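Local atomic coordinates of MdcA (Pseudomonas aeruginosa, PDB entry 5VIT), a protein that probably serves as the acyl-carrier-protein transferase (alpha) subunit of malonate decarboxylase, exchanging acetate for malonate on the carrier thioester. Residues H132-L137 against S339-C344; A139-V142 against I146-V149; R504-R507 against A512-E515. All coordinates share one frame; numbering follows the deposited sequence.

How the contacts relate
Contacts 1 and 2 are neighbours, with centres about 14 Å apart, and both use helix 134-140: contact 1 its beginning, contact 2 its end. They touch directly, His132 NE2 lying 2.9 Å from Arg140 NH1 in a weak hydrogen bond. This helix follows edge strand 127-131 of the parallel sheet, and the chain then returns to strand 149-154 beside strand 52-55. Contact 1 ties it to helix 341-350, which precedes strand 354-357 of the mixed sheet. Contact 3 comes last along the chain, at the far edge of that mixed sheet; its centre is about 38 Å from contact 1 and 50 Å from contact 2. The set thus runs from the parallel sheet region to the mixed sheet region.

Contact 1 (H132-L137 against S339-C344); sequences HTYIEL and SNRMFC
Arg341 and Met342, in the first turn of helix 341-350, pack against Tyr134 and Ile135 in the first turn of helix 134-140. The contact is a helix-to-helix junction between the two alpha/beta parts of the chain: helix 134-140 follows the edge strand 127-131 of the parallel sheet, whereas helix 341-350 leads into strand 354-357 of the mixed sheet. Ahead of the second helix, Ser339 OG anchors the loop by hydrogen bonds to Pro167 O and Glu170 N. Asn340 is the N-cap: its OD1 accepts from Phe343 N at 3.0 Å, the N-H standing above the carbonyl plane with a C=O...N angle of 114°. Arg341 then extends toward Tyr134, with CG trans to the backbone N (chi1 179°), which carries CD over one face of the phenol ring, 4.2 Å above the plane and displaced toward the rim. Arg341 CZ lies almost on the normal through the centroid of the Tyr134 ring, but at 5.9 Å any cation-pi attraction is weak at most. The polar atoms of the guanidinium are held by other groups: NH1 forms a salt bridge with Asp171, NH2 bonds to Gln60, and NE donates to a bound malonate ion. That ion probably came from the crystallisation liquor, yet its place is consistent with a carboxylate-binding pocket near this junction. Met342 and Ile135 cross at about a right angle, Met342 CG lying 4.2 Å from Ile135 CG1. Ile135 has an unusual chi1 of -147°, probably somewhat strained, which leaves CG2 between its backbone N and carbonyl carbon while the CG1 branch reaches across to the other helix. At the tip of that branch, CD1 rests 3.3 Å from Met342 O.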
loop_
_atom_site.group_PDB
_atom_site.type_symbol
_atom_site.label_atom_id
_atom_site.label_comp_id
_atom_site.label_asym_id
_atom_site.label_seq_id
_atom_site.Cartn_x
_atom_site.Cartn_y
_atom_site.Cartn_z
ATOM N N HIS A 132 19.271 -21.834 -18.693
ATOM C CA HIS A 132 18.130 -22.636 -18.240
ATOM C C HIS A 132 17.802 -22.370 -16.780
ATOM O O HIS A 132 18.550 -21.695 -16.081
ATOM C CB HIS A 132 18.403 -24.150 -18.371
ATOM C CG HIS A 132 18.764 -24.608 -19.751
ATOM N ND1 HIS A 132 19.922 -24.224 -20.388
ATOM C CD2 HIS A 132 18.139 -25.463 -20.597
ATOM C CE1 HIS A 132 19.984 -24.802 -21.575
ATOM N NE2 HIS A 132 18.917 -25.562 -21.724
ATOM N N THR A 133 16.692 -22.945 -16.318
ATOM C CA THR A 133 16.499 -23.172 -14.891
ATOM C C THR A 133 16.858 -24.645 -14.634
ATOM O O THR A 133 16.717 -25.479 -15.534
ATOM C CB THR A 133 15.055 -22.806 -14.413
ATOM O OG1 THR A 133 14.973 -22.959 -12.993
ATOM C CG2 THR A 133 13.985 -23.662 -15.069
ATOM N N TYR A 134 17.355 -24.951 -13.433
ATOM C CA TYR A 134 17.952 -26.260 -13.134
ATOM C C TYR A 134 17.145 -27.452 -13.670
ATOM O O TYR A 134 17.656 -28.278 -14.437
ATOM C CB TYR A 134 18.143 -26.438 -11.612
ATOM C CG TYR A 134 18.948 -25.334 -10.951
ATOM C CD1 TYR A 134 18.370 -24.475 -10.013
ATOM C CD2 TYR A 134 20.281 -25.129 -11.287
ATOM C CE1 TYR A 134 19.119 -23.443 -9.422
ATOM C CE2 TYR A 134 21.023 -24.112 -10.709
ATOM C CZ TYR A 134 20.441 -23.283 -9.776
ATOM O OH TYR A 134 21.197 -22.287 -9.223
ATOM N N ILE A 135 15.885 -27.541 -13.258
ATOM C CA ILE A 135 15.100 -28.731 -13.518
ATOM C C ILE A 135 14.755 -28.809 -15.014
ATOM O O ILE A 135 14.571 -29.879 -15.564
ATOM C CB ILE A 135 13.854 -28.757 -12.591
ATOM C CG1 ILE A 135 13.489 -30.191 -12.221
ATOM C CG2 ILE A 135 12.672 -28.003 -13.163
ATOM C CD1 ILE A 135 12.221 -30.284 -11.360
ATOM N N GLU A 136 14.729 -27.659 -15.683
ATOM C CA GLU A 136 14.593 -27.627 -17.134
ATOM C C GLU A 136 15.831 -28.276 -17.780
ATOM O O GLU A 136 15.722 -29.061 -18.735
ATOM C CB GLU A 136 14.413 -26.184 -17.619
ATOM C CG GLU A 136 14.459 -26.015 -19.107
ATOM C CD GLU A 136 14.480 -24.569 -19.523
ATOM O OE1 GLU A 136 14.053 -24.264 -20.660
ATOM O OE2 GLU A 136 14.930 -23.731 -18.717
ATOM N N LEU A 137 17.003 -27.968 -17.240
ATOM C CA LEU A 137 18.254 -28.546 -17.729
ATOM C C LEU A 137 18.287 -30.059 -17.523
ATOM O O LEU A 137 18.646 -30.796 -18.445
ATOM C CB LEU A 137 19.462 -27.880 -17.048
ATOM C CG LEU A 137 20.850 -28.185 -17.645
ATOM C CD1 LEU A 137 20.925 -27.766 -19.115
ATOM C CD2 LEU A 137 21.955 -27.473 -16.854
ATOM N N SER A 339 19.286 -34.316 0.564
ATOM C CA SER A 339 18.844 -33.264 -0.333
ATOM C C SER A 339 18.529 -33.891 -1.674
ATOM O O SER A 339 18.926 -35.021 -1.934
ATOM C CB SER A 339 19.928 -32.198 -0.485
ATOM O OG SER A 339 21.111 -32.784 -1.014
ATOM N N ASN A 340 17.853 -33.143 -2.538
ATOM C CA ASN A 340 17.564 -33.603 -3.894
ATOM C C ASN A 340 17.104 -32.411 -4.707
ATOM O O ASN A 340 15.964 -31.966 -4.536
ATOM C CB ASN A 340 16.492 -34.713 -3.883
ATOM C CG ASN A 340 16.320 -35.386 -5.239
ATOM O OD1 ASN A 340 16.454 -34.751 -6.290
ATOM N ND2 ASN A 340 16.009 -36.675 -5.218
ATOM N N ARG A 341 17.965 -31.889 -5.578
ATOM C CA ARG A 341 17.675 -30.591 -6.184
ATOM C C ARG A 341 16.498 -30.735 -7.133
ATOM O O ARG A 341 15.531 -29.951 -7.068
ATOM C CB ARG A 341 18.894 -30.001 -6.898
ATOM C CG ARG A 341 18.591 -28.662 -7.547
ATOM C CD ARG A 341 19.813 -27.730 -7.534
ATOM N NE ARG A 341 20.039 -27.111 -6.222
ATOM C CZ ARG A 341 21.112 -27.308 -5.453
ATOM N NH1 ARG A 341 22.091 -28.120 -5.837
ATOM N NH2 ARG A 341 21.206 -26.691 -4.283
ATOM N N MET A 342 16.551 -31.767 -7.968
ATOM C CA MET A 342 15.414 -32.089 -8.844
ATOM C C MET A 342 14.089 -32.243 -8.093
ATOM O O MET A 342 13.079 -31.641 -8.470
ATOM C CB MET A 342 15.682 -33.363 -9.630
ATOM C CG MET A 342 14.464 -33.840 -10.441
ATOM S SD MET A 342 14.966 -34.967 -11.773
ATOM C CE MET A 342 13.569 -36.079 -11.883
ATOM N N PHE A 343 14.079 -33.035 -7.028
ATOM C CA PHE A 343 12.812 -33.315 -6.369
ATOM C C PHE A 343 12.326 -32.033 -5.679
ATOM O O PHE A 343 11.141 -31.708 -5.708
ATOM C CB PHE A 343 12.951 -34.466 -5.369
ATOM C CG PHE A 343 11.669 -35.272 -5.161
ATOM C CD1 PHE A 343 11.686 -36.665 -5.213
ATOM C CD2 PHE A 343 10.459 -34.643 -4.922
ATOM C CE1 PHE A 343 10.517 -37.406 -5.012
ATOM C CE2 PHE A 343 9.300 -35.376 -4.732
ATOM C CZ PHE A 343 9.330 -36.765 -4.782
ATOM N N CYS A 344 13.249 -31.293 -5.078
ATOM C CA CYS A 344 12.886 -30.070 -4.364
ATOM C C CYS A 344 12.399 -28.988 -5.333
ATOM O O CYS A 344 11.430 -28.283 -5.056
ATOM C CB CYS A 344 14.072 -29.562 -3.532
ATOM S SG CYS A 344 13.603 -28.433 -2.192
#

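Contact 2 (A139-V142 against I146-V149); sequences ARLV and IPNV
The pyrrolidine ring of Pro147 receives the side chain of Leu141, whose CD2 methyl lies 4.2 Å from Pro147 CD and equally far from CG, the two side chains crossing at about a right angle. The one guanidinium here, that of Arg140, leads away from residues 146-149; its NH2 forms a salt bridge with Asp144 in the short connecting turn. Three residues separate the two segments, so the chain turns sharply just beyond the end region of helix 134-140 and sets off roughly at right angles to it; the contact is the tight corner of a helix-to-strand connection. No hydrogen bond joins the two segments. Instead, the carbonyl oxygen of Leu141 is approached by several carbon atoms: Ile146 CA is 3.2 Å away in a CA-H...O contact, with an angle of 153° at the hydrogen, and Pro147 CD is 3.6 Å from the same oxygen. The CB of Ile146 points away from residues 139-142 overall, yet still touches Leu141 O, and the chain then curls in. CG1 lies beside the backbone N (chi1 -36°), and a chi2 of -88° then swings CD1 to within 3.4 Å of Val142 C. The methyl thus packs on the backbone of Val142 rather than on its side chain. Leu141 and Pro147, both buried, face helix 172-180, where Leu141 meets Leu175 and Pro178 and Pro147 meets Thr179. Beyond them, Asn148 bonds with Arg52 and Ile185, delivering the chain into strand 149-154 between strands 52-55 and 185-190 of the parallel sheet.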
loop_
_atom_site.group_PDB
_atom_site.type_symbol
_atom_site.label_atom_id
_atom_site.label_comp_id
_atom_site.label_asym_id
_atom_site.label_seq_id
_atom_site.Cartn_x
_atom_site.Cartn_y
_atom_site.Cartn_z
ATOM N N ALA A 139 15.746 -31.997 -17.391
ATOM C CA ALA A 139 14.780 -32.505 -18.358
ATOM C C ALA A 139 15.398 -32.800 -19.743
ATOM O O ALA A 139 15.148 -33.875 -20.297
ATOM C CB ALA A 139 13.612 -31.526 -18.495
ATOM N N ARG A 140 16.212 -31.877 -20.281
ATOM C CA ARG A 140 16.806 -32.057 -21.620
ATOM C C ARG A 140 17.695 -33.304 -21.690
ATOM O O ARG A 140 17.911 -33.876 -22.771
ATOM C CB ARG A 140 17.676 -30.870 -22.057
ATOM C CG ARG A 140 17.232 -29.446 -21.756
ATOM C CD ARG A 140 16.638 -28.686 -22.924
ATOM N NE ARG A 140 17.292 -28.779 -24.236
ATOM C CZ ARG A 140 17.975 -27.808 -24.849
ATOM N NH1 ARG A 140 18.206 -26.642 -24.265
ATOM N NH2 ARG A 140 18.437 -28.008 -26.073
ATOM N N LEU A 141 18.231 -33.707 -20.544
ATOM C CA LEU A 141 19.202 -34.793 -20.511
ATOM C C LEU A 141 18.641 -36.146 -20.959
ATOM O O LEU A 141 19.423 -37.073 -21.184
ATOM C CB LEU A 141 19.793 -34.941 -19.115
ATOM C CG LEU A 141 20.550 -33.752 -18.547
ATOM C CD1 LEU A 141 20.997 -34.047 -17.119
ATOM C CD2 LEU A 141 21.741 -33.407 -19.426
ATOM N N VAL A 142 17.314 -36.280 -21.083
ATOM C CA VAL A 142 16.755 -37.537 -21.585
ATOM C C VAL A 142 15.990 -37.316 -22.885
ATOM O O VAL A 142 15.298 -38.208 -23.380
ATOM C CB VAL A 142 15.832 -38.219 -20.566
ATOM C CG1 VAL A 142 16.585 -38.473 -19.286
ATOM C CG2 VAL A 142 14.573 -37.363 -20.307
ATOM N N ILE A 146 21.021 -35.639 -24.156
ATOM C CA ILE A 146 21.538 -36.891 -23.613
ATOM C C ILE A 146 23.029 -36.713 -23.500
ATOM O O ILE A 146 23.674 -36.370 -24.484
ATOM C CB ILE A 146 21.268 -38.115 -24.517
ATOM C CG1 ILE A 146 19.907 -38.024 -25.215
ATOM C CG2 ILE A 146 21.472 -39.424 -23.734
ATOM C CD1 ILE A 146 18.775 -38.574 -24.461
ATOM N N PRO A 147 23.586 -36.904 -22.301
ATOM C CA PRO A 147 25.021 -36.632 -22.228
ATOM C C PRO A 147 25.871 -37.878 -22.505
ATOM O O PRO A 147 25.376 -39.002 -22.430
ATOM C CB PRO A 147 25.203 -36.136 -20.797
ATOM C CG PRO A 147 24.101 -36.804 -20.020
ATOM C CD PRO A 147 22.968 -37.076 -20.973
ATOM N N ASN A 148 27.139 -37.662 -22.848
ATOM C CA ASN A 148 28.070 -38.764 -23.049
ATOM C C ASN A 148 28.781 -39.150 -21.761
ATOM O O ASN A 148 29.006 -40.332 -21.502
ATOM C CB ASN A 148 29.099 -38.402 -24.112
ATOM C CG ASN A 148 28.462 -38.063 -25.433
ATOM O OD1 ASN A 148 28.410 -36.898 -25.831
ATOM N ND2 ASN A 148 27.950 -39.080 -26.119
ATOM N N VAL A 149 29.140 -38.138 -20.966
ATOM C CA VAL A 149 29.925 -38.335 -19.749
ATOM C C VAL A 149 29.354 -37.525 -18.571
ATOM O O VAL A 149 28.899 -36.400 -18.750
ATOM C CB VAL A 149 31.416 -37.934 -19.972
ATOM C CG1 VAL A 149 32.255 -38.235 -18.737
ATOM C CG2 VAL A 149 31.997 -38.660 -21.187
#

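Contact 3 (R504-R507 against A512-E515); sequences RMRR and ALPE
Arg506 lies across Leu513, fastening helix 502-507 to the loop that leaves strand 511-512 in a short helix-to-strand connection at the surface. Along the helix, Arg504 pairs through NE with Glu508 and through NH2 with an acidic side chain of another protein chain. The buried Met505 packs on Met483 and Ala486 of helix 477-486. Arg506 carries the contact. Its chain bends at chi2 (-132°) and chi3 (-103°), laying CD 3.5 Å from Leu513 CG and bringing one guanidinium face onto Leu513 CD1, which stands 3.4 Å from NE and off-centre. The charged end is fixed by Asp516, whose OD2 makes a salt bridge with Arg506 NH1 while OD1 accepts from Leu513 N, so that one carboxylate clamps both segments. Glu515 contributes only its aliphatic part, CG at 4.0 Å from Arg506 NH1; its OE1 makes a long, weak ion pair with Arg521. Met505 and Arg506 both touch Ile511, which sets the helix beside edge strand 511-512 of the mixed sheet, where Ala512 is bonded through its backbone to Ile468 of strand 467-469.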
loop_
_atom_site.group_PDB
_atom_site.type_symbol
_atom_site.label_atom_id
_atom_site.label_comp_id
_atom_site.label_asym_id
_atom_site.label_seq_id
_atom_site.Cartn_x
_atom_site.Cartn_y
_atom_site.Cartn_z
ATOM N N ARG A 504 -6.365 6.645 -4.178
ATOM C CA ARG A 504 -7.313 5.770 -4.839
ATOM C C ARG A 504 -6.806 4.332 -4.942
ATOM O O ARG A 504 -7.558 3.380 -4.698
ATOM C CB ARG A 504 -7.620 6.317 -6.232
ATOM C CG ARG A 504 -8.484 5.421 -7.103
ATOM C CD ARG A 504 -9.307 6.290 -8.024
ATOM N NE ARG A 504 -10.592 5.671 -8.299
ATOM C CZ ARG A 504 -11.767 6.246 -8.064
ATOM N NH1 ARG A 504 -11.831 7.467 -7.535
ATOM N NH2 ARG A 504 -12.879 5.586 -8.361
ATOM N N MET A 505 -5.536 4.172 -5.311
ATOM C CA MET A 505 -4.973 2.838 -5.455
ATOM C C MET A 505 -4.921 2.144 -4.101
ATOM O O MET A 505 -5.180 0.942 -4.001
ATOM C CB MET A 505 -3.601 2.916 -6.101
ATOM C CG MET A 505 -3.683 3.554 -7.498
ATOM S SD MET A 505 -2.118 3.644 -8.382
ATOM C CE MET A 505 -1.883 1.928 -8.809
ATOM N N ARG A 506 -4.635 2.915 -3.058
ATOM C CA ARG A 506 -4.646 2.404 -1.688
ATOM C C ARG A 506 -6.030 1.900 -1.266
ATOM O O ARG A 506 -6.204 0.769 -0.807
ATOM C CB ARG A 506 -4.206 3.497 -0.729
ATOM C CG ARG A 506 -2.777 3.949 -0.928
ATOM C CD ARG A 506 -2.128 3.969 0.397
ATOM N NE ARG A 506 -1.981 5.276 0.983
ATOM C CZ ARG A 506 -1.900 5.497 2.291
ATOM N NH1 ARG A 506 -2.008 4.493 3.155
ATOM N NH2 ARG A 506 -1.735 6.733 2.733
ATOM N N ARG A 507 -7.002 2.785 -1.424
ATOM C CA ARG A 507 -8.378 2.521 -1.091
ATOM C C ARG A 507 -8.964 1.332 -1.868
ATOM O O ARG A 507 -9.684 0.525 -1.295
ATOM C CB ARG A 507 -9.198 3.778 -1.342
ATOM C CG ARG A 507 -10.563 3.772 -0.694
ATOM C CD ARG A 507 -11.266 5.109 -0.907
ATOM N NE ARG A 507 -11.060 5.669 -2.250
ATOM C CZ ARG A 507 -11.711 5.184 -3.317
ATOM N NH1 ARG A 507 -12.591 4.168 -3.156
ATOM N NH2 ARG A 507 -11.524 5.697 -4.550
ATOM N N ALA A 512 -0.714 -1.465 -1.286
ATOM C CA ALA A 512 -0.739 -1.229 0.150
ATOM C C ALA A 512 0.555 -0.537 0.538
ATOM O O ALA A 512 1.642 -1.014 0.211
ATOM C CB ALA A 512 -0.899 -2.539 0.915
ATOM N N LEU A 513 0.452 0.591 1.221
ATOM C CA LEU A 513 1.640 1.192 1.822
ATOM C C LEU A 513 1.778 0.535 3.178
ATOM O O LEU A 513 0.814 -0.074 3.646
ATOM C CB LEU A 513 1.505 2.711 1.948
ATOM C CG LEU A 513 1.285 3.528 0.681
ATOM C CD1 LEU A 513 1.447 5.017 0.982
ATOM C CD2 LEU A 513 2.218 3.078 -0.418
ATOM N N PRO A 514 2.965 0.635 3.812
ATOM C CA PRO A 514 3.118 0.048 5.157
ATOM C C PRO A 514 1.995 0.451 6.116
ATOM O O PRO A 514 1.506 -0.411 6.844
ATOM C CB PRO A 514 4.470 0.588 5.645
ATOM C CG PRO A 514 4.950 1.555 4.577
ATOM C CD PRO A 514 4.216 1.235 3.317
ATOM N N GLU A 515 1.544 1.705 6.068
ATOM C CA GLU A 515 0.543 2.160 7.031
ATOM C C GLU A 515 -0.837 1.592 6.698
ATOM O O GLU A 515 -1.719 1.585 7.561
ATOM C CB GLU A 515 0.497 3.710 7.135
ATOM C CG GLU A 515 0.863 4.493 5.888
ATOM C CD GLU A 515 2.364 4.475 5.552
ATOM O OE1 GLU A 515 2.700 3.995 4.457
ATOM O OE2 GLU A 515 3.206 4.948 6.348
#